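Long-range contact in alpha-actinin-like protein 1 (Schizosaccharomyces pombe, PDB 5BVR), which binds actin filaments through the paired calponin-homology domains of this fragment and helps form and organise the actin ring in cytokinesis: residues D34-I46 and I96-I108. Residues are numbered along the deposited sequence; the frame is centred on the assembly and turned at random.
Sequences DLRKDLSDGILLI and IVDGNLKLILGLI
Leu-35 drives its isobutyl group into the end of Ile-108, both of its methyls meeting Ile-108 CD1, with Leu-35 CD2 at 3.7 Å. Leu-105 CD2 comes obliquely against Leu-35 CD1 (3.7 Å), and Thr-17 of helix 11-25 also touches this leucine. Four residues on, Leu-39 runs antiparallel past Ile-104 and rests CD1 on its CG2 (3.8 Å). Ile-104 has CG1 beside its own backbone N (chi1 -74°), which leaves CG2 for Leu-39 while CD1 lies 3.4 Å from Leu-35 O. Leu-45 extends the buried patch, crossing Ile-96 at about a right angle. Phe-20, Val-74 and Leu-78 join from helices 11-25 and 67-83, so the contact is part of the core of the first calponin-homology domain. Beside this core runs a close, backbone-lined seam. Gly-99, the C-prime residue of the Schellman motif ending helix 93-97, has positive phi and brings CA to 3.2 Å from Arg-36 O. Ser-40 OG sits 3.0 Å from Val-97 O, near that helix's C-terminal end. The looser, solvent side lies farther out, where the extended Arg-36 chain lies across Leu-101, whose CD2 meets the edge of the exposed guanidinium in its plane. The leucine and isoleucine contacts suggest that mainly apolar packing holds the loop to a face of the actin-binding region at residues 88-112, while the charged end of Arg-36 lies at the solvent edge.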
loop_
_atom_site.group_PDB
_atom_site.type_symbol
_atom_site.label_atom_id
_atom_site.label_comp_id
_atom_site.label_asym_id
_atom_site.label_seq_id
_atom_site.Cartn_x
_atom_site.Cartn_y
_atom_site.Cartn_z
ATOM N N ASP A 34 1.902 -0.609 -16.233
ATOM C CA ASP A 34 3.045 0.291 -16.327
ATOM C C ASP A 34 2.619 1.702 -15.965
ATOM O O ASP A 34 1.940 2.382 -16.747
ATOM C CB ASP A 34 3.611 0.257 -17.754
ATOM C CG ASP A 34 4.906 1.050 -17.902
ATOM O OD1 ASP A 34 5.299 1.772 -16.961
ATOM O OD2 ASP A 34 5.523 0.962 -18.989
ATOM N N LEU A 35 3.003 2.139 -14.768
ATOM C CA LEU A 35 2.619 3.465 -14.299
ATOM C C LEU A 35 3.186 4.598 -15.145
ATOM O O LEU A 35 2.718 5.727 -15.024
ATOM C CB LEU A 35 3.035 3.650 -12.839
ATOM C CG LEU A 35 2.143 2.936 -11.821
ATOM C CD1 LEU A 35 2.809 2.982 -10.450
ATOM C CD2 LEU A 35 0.764 3.570 -11.773
ATOM N N ARG A 36 4.159 4.315 -15.999
ATOM C CA ARG A 36 4.684 5.345 -16.893
ATOM C C ARG A 36 3.680 5.713 -17.966
ATOM O O ARG A 36 3.685 6.841 -18.465
ATOM C CB ARG A 36 5.972 4.889 -17.578
ATOM C CG ARG A 36 7.150 4.804 -16.659
ATOM C CD ARG A 36 8.405 4.362 -17.395
ATOM N NE ARG A 36 9.535 4.251 -16.474
ATOM C CZ ARG A 36 10.715 3.718 -16.778
ATOM N NH1 ARG A 36 10.948 3.237 -17.995
ATOM N NH2 ARG A 36 11.669 3.669 -15.856
ATOM N N LYS A 37 2.825 4.762 -18.326
ATOM C CA LYS A 37 1.957 4.934 -19.481
ATOM C C LYS A 37 0.479 4.835 -19.154
ATOM O O LYS A 37 -0.339 5.525 -19.762
ATOM C CB LYS A 37 2.286 3.875 -20.545
ATOM C CG LYS A 37 3.667 4.005 -21.164
ATOM C CD LYS A 37 3.771 5.219 -22.075
ATOM C CE LYS A 37 5.189 5.387 -22.625
ATOM N NZ LYS A 37 6.203 5.558 -21.531
ATOM N N ASP A 38 0.128 3.988 -18.187
ATOM C CA ASP A 38 -1.269 3.561 -18.060
ATOM C C ASP A 38 -2.184 4.570 -17.363
ATOM O O ASP A 38 -3.397 4.386 -17.347
ATOM C CB ASP A 38 -1.375 2.202 -17.364
ATOM C CG ASP A 38 -0.736 1.077 -18.172
ATOM O OD1 ASP A 38 -0.458 1.266 -19.375
ATOM O OD2 ASP A 38 -0.516 -0.000 -17.600
ATOM N N LEU A 39 -1.620 5.625 -16.787
ATOM C CA LEU A 39 -2.425 6.680 -16.173
ATOM C C LEU A 39 -2.547 7.907 -17.064
ATOM O O LEU A 39 -3.207 8.861 -16.685
ATOM C CB LEU A 39 -1.828 7.138 -14.848
ATOM C CG LEU A 39 -1.545 6.043 -13.822
ATOM C CD1 LEU A 39 -1.074 6.673 -12.512
ATOM C CD2 LEU A 39 -2.739 5.169 -13.596
ATOM N N SER A 40 -1.885 7.893 -18.212
ATOM C CA SER A 40 -1.750 9.095 -19.026
ATOM C C SER A 40 -3.041 9.712 -19.509
ATOM O O SER A 40 -3.080 10.920 -19.674
ATOM C CB SER A 40 -0.790 8.833 -20.165
ATOM O OG SER A 40 0.505 8.623 -19.612
ATOM N N ASP A 41 -4.097 8.921 -19.685
ATOM C CA ASP A 41 -5.372 9.489 -20.141
ATOM C C ASP A 41 -6.315 9.890 -19.010
ATOM O O ASP A 41 -7.446 10.338 -19.258
ATOM C CB ASP A 41 -6.075 8.553 -21.132
ATOM C CG ASP A 41 -6.537 7.244 -20.511
ATOM O OD1 ASP A 41 -6.650 7.134 -19.267
ATOM O OD2 ASP A 41 -6.785 6.296 -21.292
ATOM N N GLY A 42 -5.865 9.719 -17.770
ATOM C CA GLY A 42 -6.613 10.172 -16.611
ATOM C C GLY A 42 -7.706 9.251 -16.111
ATOM O O GLY A 42 -8.200 9.464 -14.998
ATOM N N ILE A 43 -8.077 8.234 -16.883
ATOM C CA ILE A 43 -9.282 7.469 -16.562
ATOM C C ILE A 43 -9.081 6.602 -15.310
ATOM O O ILE A 43 -9.923 6.600 -14.418
ATOM C CB ILE A 43 -9.736 6.608 -17.738
ATOM C CG1 ILE A 43 -10.250 7.519 -18.850
ATOM C CG2 ILE A 43 -10.831 5.607 -17.318
ATOM C CD1 ILE A 43 -10.434 6.806 -20.159
ATOM N N LEU A 44 -7.978 5.858 -15.248
ATOM C CA LEU A 44 -7.777 4.964 -14.105
ATOM C C LEU A 44 -7.541 5.746 -12.823
ATOM O O LEU A 44 -7.929 5.306 -11.734
ATOM C CB LEU A 44 -6.652 3.981 -14.365
ATOM C CG LEU A 44 -6.935 2.941 -15.451
ATOM C CD1 LEU A 44 -5.785 1.977 -15.537
ATOM C CD2 LEU A 44 -8.254 2.184 -15.248
ATOM N N LEU A 45 -6.915 6.912 -12.938
ATOM C CA LEU A 45 -6.758 7.772 -11.774
ATOM C C LEU A 45 -8.122 8.245 -11.266
ATOM O O LEU A 45 -8.421 8.176 -10.083
ATOM C CB LEU A 45 -5.859 8.953 -12.111
ATOM C CG LEU A 45 -5.478 9.910 -10.999
ATOM C CD1 LEU A 45 -4.842 9.142 -9.840
ATOM C CD2 LEU A 45 -4.524 10.969 -11.561
ATOM N N ILE A 46 -8.986 8.702 -12.159
ATOM C CA ILE A 46 -10.319 9.098 -11.733
ATOM C C ILE A 46 -11.053 7.944 -11.076
ATOM O O ILE A 46 -11.645 8.107 -10.002
ATOM C CB ILE A 46 -11.119 9.627 -12.916
ATOM C CG1 ILE A 46 -10.576 10.999 -13.318
ATOM C CG2 ILE A 46 -12.637 9.713 -12.593
ATOM C CD1 ILE A 46 -11.083 11.479 -14.683
ATOM N N ILE A 96 1.551 13.924 -15.552
ATOM C CA ILE A 96 0.909 12.622 -15.577
ATOM C C ILE A 96 0.692 12.157 -17.019
ATOM O O ILE A 96 1.019 11.025 -17.363
ATOM C CB ILE A 96 -0.401 12.621 -14.748
ATOM C CG1 ILE A 96 -0.075 12.957 -13.280
ATOM C CG2 ILE A 96 -1.092 11.290 -14.848
ATOM C CD1 ILE A 96 -1.272 13.280 -12.437
ATOM N N VAL A 97 0.149 13.040 -17.859
ATOM C CA VAL A 97 -0.080 12.710 -19.265
ATOM C C VAL A 97 1.217 12.239 -19.930
ATOM O O VAL A 97 1.194 11.279 -20.701
ATOM C CB VAL A 97 -0.715 13.889 -20.036
ATOM C CG1 VAL A 97 -0.798 13.604 -21.555
ATOM C CG2 VAL A 97 -2.085 14.202 -19.454
ATOM N N ASP A 98 2.344 12.866 -19.576
ATOM C CA ASP A 98 3.642 12.544 -20.176
ATOM C C ASP A 98 4.484 11.548 -19.389
ATOM O O ASP A 98 5.645 11.307 -19.739
ATOM C CB ASP A 98 4.414 13.834 -20.412
ATOM C CG ASP A 98 3.767 14.707 -21.473
ATOM O OD1 ASP A 98 3.105 14.151 -22.369
ATOM O OD2 ASP A 98 3.958 15.924 -21.381
ATOM N N GLY A 99 3.907 10.955 -18.345
ATOM C CA GLY A 99 4.534 9.809 -17.707
ATOM C C GLY A 99 5.770 10.089 -16.884
ATOM O O GLY A 99 6.726 9.313 -16.932
ATOM N N ASN A 100 5.770 11.180 -16.135
ATOM C CA ASN A 100 6.842 11.447 -15.187
ATOM C C ASN A 100 6.701 10.465 -14.017
ATOM O O ASN A 100 5.909 10.687 -13.102
ATOM C CB ASN A 100 6.780 12.891 -14.699
ATOM C CG ASN A 100 7.982 13.275 -13.850
ATOM O OD1 ASN A 100 8.438 12.513 -12.989
ATOM N ND2 ASN A 100 8.525 14.461 -14.117
ATOM N N LEU A 101 7.453 9.368 -14.063
ATOM C CA LEU A 101 7.306 8.297 -13.078
ATOM C C LEU A 101 7.580 8.783 -11.654
ATOM O O LEU A 101 6.851 8.428 -10.726
ATOM C CB LEU A 101 8.188 7.101 -13.440
ATOM C CG LEU A 101 8.023 5.917 -12.484
ATOM C CD1 LEU A 101 6.613 5.325 -12.493
ATOM C CD2 LEU A 101 9.049 4.883 -12.872
ATOM N N LYS A 102 8.603 9.603 -11.446
ATOM C CA LYS A 102 8.895 10.094 -10.102
ATOM C C LYS A 102 7.691 10.820 -9.506
ATOM O O LYS A 102 7.295 10.576 -8.357
ATOM C CB LYS A 102 10.093 11.040 -10.125
ATOM C CG LYS A 102 10.494 11.548 -8.748
ATOM C CD LYS A 102 11.510 12.667 -8.872
ATOM C CE LYS A 102 11.916 13.197 -7.517
ATOM N NZ LYS A 102 12.665 12.172 -6.743
ATOM N N LEU A 103 7.089 11.698 -10.302
ATOM C CA LEU A 103 5.975 12.492 -9.796
ATOM C C LEU A 103 4.736 11.631 -9.649
ATOM O O LEU A 103 3.975 11.806 -8.713
ATOM C CB LEU A 103 5.716 13.695 -10.700
ATOM C CG LEU A 103 6.856 14.716 -10.736
ATOM C CD1 LEU A 103 6.480 15.889 -11.639
ATOM C CD2 LEU A 103 7.188 15.222 -9.350
ATOM N N ILE A 104 4.565 10.662 -10.531
ATOM C CA ILE A 104 3.453 9.730 -10.436
ATOM C C ILE A 104 3.537 8.897 -9.150
ATOM O O ILE A 104 2.546 8.759 -8.445
ATOM C CB ILE A 104 3.373 8.843 -11.690
ATOM C CG1 ILE A 104 2.820 9.667 -12.871
ATOM C CG2 ILE A 104 2.472 7.643 -11.431
ATOM C CD1 ILE A 104 2.996 9.004 -14.213
ATOM N N LEU A 105 4.722 8.371 -8.830
ATOM C CA LEU A 105 4.875 7.582 -7.603
ATOM C C LEU A 105 4.629 8.448 -6.395
ATOM O O LEU A 105 4.036 7.968 -5.415
ATOM C CB LEU A 105 6.245 6.924 -7.522
ATOM C CG LEU A 105 6.477 5.839 -8.577
ATOM C CD1 LEU A 105 7.878 5.280 -8.424
ATOM C CD2 LEU A 105 5.428 4.715 -8.532
ATOM N N GLY A 106 5.093 9.698 -6.430
ATOM C CA GLY A 106 4.816 10.666 -5.376
ATOM C C GLY A 106 3.332 10.883 -5.137
ATOM O O GLY A 106 2.862 10.942 -4.005
ATOM N N LEU A 107 2.595 11.015 -6.227
ATOM C CA LEU A 107 1.177 11.222 -6.134
ATOM C C LEU A 107 0.481 9.998 -5.549
ATOM O O LEU A 107 -0.372 10.133 -4.679
ATOM C CB LEU A 107 0.604 11.543 -7.503
ATOM C CG LEU A 107 -0.891 11.869 -7.540
ATOM C CD1 LEU A 107 -1.214 13.067 -6.679
ATOM C CD2 LEU A 107 -1.322 12.096 -8.971
ATOM N N ILE A 108 0.849 8.811 -6.018
ATOM C CA ILE A 108 0.235 7.601 -5.511
ATOM C C ILE A 108 0.521 7.467 -4.011
ATOM O O ILE A 108 -0.368 7.100 -3.245
ATOM C CB ILE A 108 0.676 6.363 -6.293
ATOM C CG1 ILE A 108 0.183 6.495 -7.736
ATOM C CG2 ILE A 108 0.132 5.095 -5.636
ATOM C CD1 ILE A 108 0.747 5.492 -8.646
#